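Abbfa_003403 (PDB 4ZXH) is a four-domain nonribosomal peptide synthetase whose condensation, adenylation, carrier and thioesterase domains probably select and join amino acid building blocks and release the product. Local coordinates at residues 528-539 against 577-585; 645-653 against 675-684. All coordinates share one frame; numbering follows the deposited sequence.

Interaction 1: 528-539 against 577-585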
# COMPACT_ATOMS: atom_id res chain seq x y z
N ILE A 528 -32.66 -51.61 9.29
CA ILE A 528 -31.51 -51.06 8.58
C ILE A 528 -30.72 -52.11 7.82
O ILE A 528 -30.20 -53.05 8.40
CB ILE A 528 -30.55 -50.31 9.52
CG1 ILE A 528 -31.28 -49.14 10.18
CG2 ILE A 528 -29.38 -49.77 8.74
CD1 ILE A 528 -32.02 -48.30 9.20
N THR A 529 -30.64 -51.92 6.51
CA THR A 529 -30.03 -52.89 5.61
C THR A 529 -28.85 -52.19 4.95
O THR A 529 -28.77 -50.97 4.97
CB THR A 529 -31.03 -53.38 4.54
OG1 THR A 529 -31.05 -52.46 3.43
CG2 THR A 529 -32.44 -53.47 5.11
N GLN A 530 -27.93 -52.96 4.37
CA GLN A 530 -26.79 -52.38 3.68
C GLN A 530 -27.22 -51.31 2.66
O GLN A 530 -28.20 -51.48 1.93
CB GLN A 530 -25.97 -53.48 2.99
CG GLN A 530 -24.74 -52.94 2.27
CD GLN A 530 -23.82 -54.03 1.79
OE1 GLN A 530 -24.04 -55.21 2.07
NE2 GLN A 530 -22.77 -53.65 1.06
N GLY A 531 -26.49 -50.20 2.65
CA GLY A 531 -26.79 -49.12 1.73
C GLY A 531 -27.78 -48.09 2.23
O GLY A 531 -28.01 -47.07 1.58
N ASP A 532 -28.38 -48.33 3.39
CA ASP A 532 -29.36 -47.39 3.89
C ASP A 532 -28.66 -46.14 4.41
O ASP A 532 -27.46 -46.17 4.74
CB ASP A 532 -30.24 -48.02 4.97
CG ASP A 532 -31.28 -49.01 4.39
OD1 ASP A 532 -31.43 -49.09 3.14
OD2 ASP A 532 -31.96 -49.70 5.19
N ARG A 533 -29.40 -45.04 4.45
CA ARG A 533 -28.88 -43.80 4.96
C ARG A 533 -29.50 -43.55 6.31
O ARG A 533 -30.72 -43.56 6.44
CB ARG A 533 -29.17 -42.65 4.01
CG ARG A 533 -28.35 -42.73 2.74
CD ARG A 533 -28.84 -41.71 1.72
NE ARG A 533 -30.29 -41.76 1.59
CZ ARG A 533 -30.95 -42.67 0.88
NH1 ARG A 533 -30.27 -43.62 0.25
NH2 ARG A 533 -32.28 -42.64 0.82
N VAL A 534 -28.65 -43.36 7.32
CA VAL A 534 -29.11 -43.20 8.70
C VAL A 534 -28.80 -41.82 9.24
O VAL A 534 -27.62 -41.44 9.37
CB VAL A 534 -28.48 -44.25 9.62
CG1 VAL A 534 -28.73 -43.93 11.08
CG2 VAL A 534 -29.00 -45.62 9.25
N GLY A 535 -29.85 -41.06 9.54
CA GLY A 535 -29.70 -39.76 10.18
C GLY A 535 -29.07 -39.92 11.55
O GLY A 535 -29.42 -40.83 12.30
N LEU A 536 -28.14 -39.05 11.87
CA LEU A 536 -27.46 -39.12 13.16
C LEU A 536 -27.57 -37.80 13.90
O LEU A 536 -26.93 -36.81 13.53
CB LEU A 536 -26.00 -39.49 12.96
CG LEU A 536 -25.22 -39.72 14.24
CD1 LEU A 536 -25.92 -40.76 15.11
CD2 LEU A 536 -23.80 -40.16 13.88
N MET A 537 -28.38 -37.79 14.96
CA MET A 537 -28.63 -36.58 15.74
C MET A 537 -28.25 -36.81 17.20
O MET A 537 -29.12 -37.14 18.02
CB MET A 537 -30.10 -36.17 15.61
CG MET A 537 -30.40 -34.75 16.06
SD MET A 537 -32.17 -34.33 16.06
CE MET A 537 -32.52 -34.25 14.31
N LEU A 538 -26.97 -36.62 17.53
CA LEU A 538 -26.45 -36.89 18.88
C LEU A 538 -25.81 -35.69 19.58
O LEU A 538 -25.41 -34.72 18.93
CB LEU A 538 -25.41 -38.02 18.82
CG LEU A 538 -25.88 -39.39 18.34
CD1 LEU A 538 -24.80 -40.44 18.59
CD2 LEU A 538 -27.20 -39.79 19.00
N ASP A 539 -25.70 -35.77 20.90
CA ASP A 539 -24.86 -34.86 21.69
C ASP A 539 -23.46 -35.42 21.76
O ASP A 539 -23.25 -36.61 21.55
CB ASP A 539 -25.40 -34.67 23.11
CG ASP A 539 -26.44 -33.56 23.20
OD1 ASP A 539 -26.36 -32.61 22.39
OD2 ASP A 539 -27.33 -33.64 24.08
N ALA A 577 -31.92 -35.90 1.77
CA ALA A 577 -31.20 -37.15 2.03
C ALA A 577 -32.13 -38.36 2.12
O ALA A 577 -31.68 -39.49 1.95
CB ALA A 577 -30.37 -37.03 3.32
N GLU A 578 -33.41 -38.11 2.38
CA GLU A 578 -34.41 -39.17 2.47
C GLU A 578 -33.95 -40.37 3.30
O GLU A 578 -33.99 -41.49 2.83
CB GLU A 578 -34.80 -39.64 1.07
CG GLU A 578 -35.36 -38.51 0.21
CD GLU A 578 -35.56 -38.89 -1.25
OE1 GLU A 578 -34.94 -39.87 -1.72
OE2 GLU A 578 -36.35 -38.20 -1.93
N PRO A 579 -33.54 -40.13 4.56
CA PRO A 579 -32.95 -41.20 5.38
C PRO A 579 -33.97 -42.24 5.85
O PRO A 579 -35.16 -41.93 6.05
CB PRO A 579 -32.36 -40.44 6.57
CG PRO A 579 -33.22 -39.22 6.70
CD PRO A 579 -33.77 -38.89 5.34
N LYS A 580 -33.49 -43.46 6.03
CA LYS A 580 -34.33 -44.57 6.47
C LYS A 580 -34.84 -44.32 7.87
O LYS A 580 -35.98 -44.63 8.19
CB LYS A 580 -33.54 -45.88 6.43
CG LYS A 580 -34.34 -47.11 6.82
CD LYS A 580 -35.35 -47.45 5.75
CE LYS A 580 -35.69 -48.94 5.72
NZ LYS A 580 -34.69 -49.72 4.93
N VAL A 581 -33.96 -43.78 8.71
CA VAL A 581 -34.23 -43.61 10.12
C VAL A 581 -33.35 -42.47 10.63
O VAL A 581 -32.37 -42.11 9.98
CB VAL A 581 -33.94 -44.92 10.92
CG1 VAL A 581 -32.45 -45.07 11.20
CG2 VAL A 581 -34.70 -44.93 12.23
N ILE A 582 -33.73 -41.88 11.76
CA ILE A 582 -32.87 -40.90 12.45
C ILE A 582 -32.47 -41.48 13.80
O ILE A 582 -33.33 -41.75 14.65
CB ILE A 582 -33.59 -39.55 12.67
CG1 ILE A 582 -33.85 -38.83 11.33
CG2 ILE A 582 -32.80 -38.66 13.61
CD1 ILE A 582 -34.85 -37.70 11.44
N LEU A 583 -31.17 -41.73 13.98
CA LEU A 583 -30.68 -42.30 15.23
C LEU A 583 -30.31 -41.15 16.14
O LEU A 583 -29.41 -40.37 15.82
CB LEU A 583 -29.48 -43.24 14.99
CG LEU A 583 -28.80 -43.92 16.19
CD1 LEU A 583 -29.64 -45.04 16.83
CD2 LEU A 583 -27.42 -44.43 15.80
N THR A 584 -31.01 -41.04 17.25
CA THR A 584 -30.88 -39.89 18.14
C THR A 584 -30.85 -40.37 19.59
O THR A 584 -30.79 -41.57 19.84
CB THR A 584 -32.02 -38.91 17.91
OG1 THR A 584 -31.94 -37.83 18.86
CG2 THR A 584 -33.36 -39.62 18.07
N GLN A 585 -30.89 -39.46 20.56
CA GLN A 585 -30.87 -39.91 21.95
C GLN A 585 -32.16 -39.52 22.64
O GLN A 585 -32.91 -38.70 22.12
CB GLN A 585 -29.64 -39.36 22.70
CG GLN A 585 -29.45 -37.85 22.65
CD GLN A 585 -28.06 -37.42 23.08
OE1 GLN A 585 -27.05 -37.76 22.44
NE2 GLN A 585 -27.98 -36.68 24.19
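Lys580 starts out with CG trans to its main-chain nitrogen (chi1 -178°), then bends at chi2 and chi4, a path that takes its aliphatic part past Ile528 CD1 and delivers NZ to Asp532. There Lys580 NZ forms a salt bridge with Asp532 OD2 at 2.7 Å, and Thr529 N donates to that oxygen from the opposite face of the carboxylate plane. The ammonium also makes a weak bond to Gly527 O. At the far end, Gln585 places CG between its own N and carbonyl carbon (chi1 54°), bringing its OE1 within 2.9 Å of Asp539 N; that donor sits above the amide plane.

Between these ends, strands 533-537 and 581-584 run parallel in the middle of a four-stranded parallel sheet of the adenylation domain. Gly535 N reaches Val581 O at 2.8 Å, Leu583 N comes back to Gly535 O, and Met537 N meets Leu583 O at 2.9 Å. Thr584 adds a side-chain bond, its OG1 giving to Met537 O at 3.0 Å in the carbonyl plane. Val534 lies alongside Val581, and Leu536 alongside Leu583, on the sheet face packed by helix 543-553.

Arg533, bent at chi3, holds the exit of helix 567-577: NE donates to Ala577 O at 2.7 Å, almost in line with the carbonyl, and NH2 to Glu578 O at 2.9 Å from above the carbonyl plane. Its positive charge should suit the C-terminal end of that helix, where the dipole is negative, just as two donors on Asp532 OD2 would help keep the carboxylate ionised.

Interaction 2: 645-653 against 675-684; sequences INFLLSMND and ILELLIPLMY
Asn652 OD1 accepts a hydrogen bond from Val657 N and rests over one face of the Tyr684 ring, 3.4 Å from Tyr684 CE2 and offset toward the rim. Having CG trans to the main-chain nitrogen (chi1 -176°), Asn652 lays its amide almost flat on the ring, the two planes only 12° apart. Asn652 ND2 comes to 3.3 Å from Tyr684 OH, but the angle is poor and no hydrogen bond forms, so the amide simply lies over the ring face. Tyr684 OH also touches Leu649 CD2 at 3.6 Å.

Deeper in, apolar side chains do the packing. Leu648 is the central side chain, wedged among four others: CD1 meets Met683 SD at 3.7 Å and also Leu679 CD1, while CD2 passes Ile680 CB and Leu676 CD1. This is helix-on-helix packing within the large part of the adenylation domain: the segment axes of 645-653 and 675-679 cross at 74°, and the chain beyond keeps helical backbone angles through Met683 without the regular bonds, supplying Ile680, Met683 and Tyr684 to the contact. Strand 662-665, which the intervening chain supplies, backs the second segment at Leu678 and Pro681.

Ile680 pushes CD1 up to the helix backbone, 3.6 Å from Leu648 O and also close to Asn652 N. At the other end Phe647 turns its edge to Leu676, with CE2 3.9 Å from Leu676 CB, and Leu676 CD1 reaches Met651 CB at 4.0 Å. Leu483 of helix 483-494 packs against both Leu648 and Met683 from outside the pair.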
# COMPACT_ATOMS: atom_id res chain seq x y z
N ILE A 645 -10.17 -44.43 4.16
CA ILE A 645 -9.04 -45.19 4.68
C ILE A 645 -7.74 -44.68 4.02
O ILE A 645 -6.70 -44.58 4.68
CB ILE A 645 -9.27 -46.73 4.49
CG1 ILE A 645 -8.11 -47.52 5.10
CG2 ILE A 645 -9.53 -47.11 3.02
CD1 ILE A 645 -8.10 -47.43 6.62
N ASN A 646 -7.80 -44.32 2.74
CA ASN A 646 -6.68 -43.64 2.09
C ASN A 646 -6.27 -42.39 2.85
O ASN A 646 -5.08 -42.15 3.08
CB ASN A 646 -7.04 -43.26 0.66
CG ASN A 646 -5.90 -42.55 -0.04
OD1 ASN A 646 -4.89 -43.16 -0.41
ND2 ASN A 646 -6.03 -41.25 -0.19
N PHE A 647 -7.25 -41.58 3.22
CA PHE A 647 -7.00 -40.36 3.97
C PHE A 647 -6.35 -40.65 5.32
O PHE A 647 -5.31 -40.09 5.64
CB PHE A 647 -8.30 -39.59 4.17
CG PHE A 647 -8.23 -38.55 5.25
CD1 PHE A 647 -7.52 -37.38 5.07
CD2 PHE A 647 -8.90 -38.74 6.45
CE1 PHE A 647 -7.47 -36.43 6.05
CE2 PHE A 647 -8.85 -37.79 7.45
CZ PHE A 647 -8.12 -36.64 7.25
N LEU A 648 -6.99 -41.51 6.11
CA LEU A 648 -6.55 -41.82 7.46
C LEU A 648 -5.13 -42.35 7.49
O LEU A 648 -4.32 -41.89 8.30
CB LEU A 648 -7.50 -42.83 8.11
CG LEU A 648 -8.82 -42.16 8.50
CD1 LEU A 648 -9.87 -43.17 8.91
CD2 LEU A 648 -8.56 -41.16 9.60
N LEU A 649 -4.83 -43.30 6.61
CA LEU A 649 -3.48 -43.87 6.55
C LEU A 649 -2.45 -42.82 6.14
O LEU A 649 -1.34 -42.79 6.67
CB LEU A 649 -3.42 -45.05 5.57
CG LEU A 649 -4.13 -46.33 6.01
CD1 LEU A 649 -3.92 -47.41 4.97
CD2 LEU A 649 -3.61 -46.78 7.37
N SER A 650 -2.82 -41.97 5.19
CA SER A 650 -1.95 -40.90 4.72
C SER A 650 -1.64 -39.96 5.86
O SER A 650 -0.51 -39.50 6.04
CB SER A 650 -2.62 -40.14 3.57
OG SER A 650 -1.68 -39.53 2.71
N MET A 651 -2.66 -39.68 6.66
CA MET A 651 -2.52 -38.76 7.77
C MET A 651 -1.62 -39.38 8.83
O MET A 651 -0.81 -38.68 9.46
CB MET A 651 -3.88 -38.40 8.35
CG MET A 651 -4.51 -37.21 7.63
SD MET A 651 -3.49 -35.68 7.73
CE MET A 651 -3.54 -35.23 6.04
N ASN A 652 -1.71 -40.70 8.99
CA ASN A 652 -0.88 -41.35 9.99
C ASN A 652 0.61 -41.26 9.69
O ASN A 652 1.40 -41.26 10.62
CB ASN A 652 -1.25 -42.82 10.14
CG ASN A 652 -0.45 -43.49 11.24
OD1 ASN A 652 -0.60 -43.14 12.41
ND2 ASN A 652 0.43 -44.43 10.86
N ASP A 653 0.98 -41.20 8.41
CA ASP A 653 2.39 -41.05 7.99
C ASP A 653 2.99 -39.79 8.61
O ASP A 653 4.15 -39.76 9.01
CB ASP A 653 2.53 -40.98 6.47
CG ASP A 653 2.31 -42.31 5.78
OD1 ASP A 653 2.49 -43.37 6.43
OD2 ASP A 653 1.95 -42.30 4.58
N ILE A 675 -14.00 -36.60 11.31
CA ILE A 675 -13.64 -37.98 10.97
C ILE A 675 -12.23 -38.36 11.48
O ILE A 675 -12.05 -39.42 12.08
CB ILE A 675 -13.74 -38.20 9.44
CG1 ILE A 675 -15.14 -38.67 9.09
CG2 ILE A 675 -12.77 -39.22 8.92
CD1 ILE A 675 -15.50 -39.93 9.82
N LEU A 676 -11.24 -37.50 11.23
CA LEU A 676 -9.87 -37.72 11.68
C LEU A 676 -9.77 -37.76 13.20
O LEU A 676 -9.03 -38.56 13.77
CB LEU A 676 -8.95 -36.63 11.15
CG LEU A 676 -7.52 -36.61 11.68
CD1 LEU A 676 -6.73 -37.80 11.16
CD2 LEU A 676 -6.84 -35.31 11.34
N GLU A 677 -10.50 -36.86 13.85
CA GLU A 677 -10.46 -36.68 15.29
C GLU A 677 -11.10 -37.84 16.03
O GLU A 677 -10.63 -38.25 17.10
CB GLU A 677 -11.17 -35.38 15.68
CG GLU A 677 -10.78 -34.16 14.85
CD GLU A 677 -11.54 -32.91 15.28
OE1 GLU A 677 -12.45 -33.03 16.13
OE2 GLU A 677 -11.24 -31.82 14.75
N LEU A 678 -12.18 -38.36 15.47
CA LEU A 678 -12.95 -39.40 16.15
C LEU A 678 -12.43 -40.83 15.88
O LEU A 678 -12.78 -41.75 16.60
CB LEU A 678 -14.42 -39.29 15.74
CG LEU A 678 -15.10 -37.95 16.10
CD1 LEU A 678 -16.49 -37.83 15.46
CD2 LEU A 678 -15.17 -37.72 17.63
N LEU A 679 -11.60 -41.01 14.86
CA LEU A 679 -11.21 -42.36 14.46
C LEU A 679 -9.74 -42.68 14.61
O LEU A 679 -9.38 -43.73 15.14
CB LEU A 679 -11.61 -42.61 13.01
CG LEU A 679 -13.11 -42.65 12.72
CD1 LEU A 679 -13.33 -43.02 11.26
CD2 LEU A 679 -13.81 -43.61 13.66
N ILE A 680 -8.87 -41.80 14.14
CA ILE A 680 -7.49 -42.22 13.95
C ILE A 680 -6.75 -42.69 15.22
O ILE A 680 -5.83 -43.49 15.09
CB ILE A 680 -6.65 -41.11 13.25
CG1 ILE A 680 -5.47 -41.77 12.51
CG2 ILE A 680 -6.19 -40.04 14.22
CD1 ILE A 680 -4.60 -40.81 11.72
N PRO A 681 -7.14 -42.24 16.43
CA PRO A 681 -6.38 -42.90 17.50
C PRO A 681 -6.90 -44.31 17.72
O PRO A 681 -6.14 -45.18 18.16
CB PRO A 681 -6.63 -42.02 18.74
CG PRO A 681 -7.22 -40.75 18.21
CD PRO A 681 -7.97 -41.14 16.97
N LEU A 682 -8.18 -44.55 17.42
CA LEU A 682 -8.76 -45.88 17.60
C LEU A 682 -8.10 -46.90 16.67
O LEU A 682 -7.99 -48.07 17.02
CB LEU A 682 -10.25 -45.85 17.36
CG LEU A 682 -11.07 -44.97 18.29
CD1 LEU A 682 -12.52 -45.03 17.85
CD2 LEU A 682 -10.92 -45.43 19.73
N MET A 683 -7.66 -46.46 15.50
CA MET A 683 -6.90 -47.33 14.60
C MET A 683 -5.56 -47.80 15.21
O MET A 683 -4.97 -48.79 14.74
CB MET A 683 -6.63 -46.62 13.27
CG MET A 683 -7.85 -46.43 12.36
SD MET A 683 -7.61 -45.16 11.08
CE MET A 683 -6.06 -45.64 10.35
N TYR A 684 -5.06 -47.12 16.24
CA TYR A 684 -3.72 -47.43 16.72
C TYR A 684 -3.60 -47.71 18.22
O TYR A 684 -2.51 -48.02 18.71
CB TYR A 684 -2.76 -46.31 16.29
CG TYR A 684 -2.63 -46.24 14.79
CD1 TYR A 684 -1.86 -47.17 14.10
CD2 TYR A 684 -3.32 -45.28 14.05
CE1 TYR A 684 -1.75 -47.15 12.72
CE2 TYR A 684 -3.21 -45.24 12.65
CZ TYR A 684 -2.42 -46.19 12.01
OH TYR A 684 -2.29 -46.20 10.64

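Coming from the N terminus, the chain lays down 528-539, runs through helix 543-553, strand 557-560 and helix 567-577, and closes interaction 1 when 577-585 arrives beside the first strand. Only later does 645-653 begin; strand 662-665 follows, and 675-684 closes interaction 2. The two loops are therefore in series, neither nesting nor crossing. Their centres are 23 Å apart and their nearest atoms about 8 Å, yet the fold joins them. Helix 543-553, from the first loop, meets Ile675 and Leu679 through Trp552, and Tyr669, from the second loop, hydrogen-bonds to Leu536 and Leu538. The four-stranded parallel sheet is thus tied to the layer around the nine-stranded sheet.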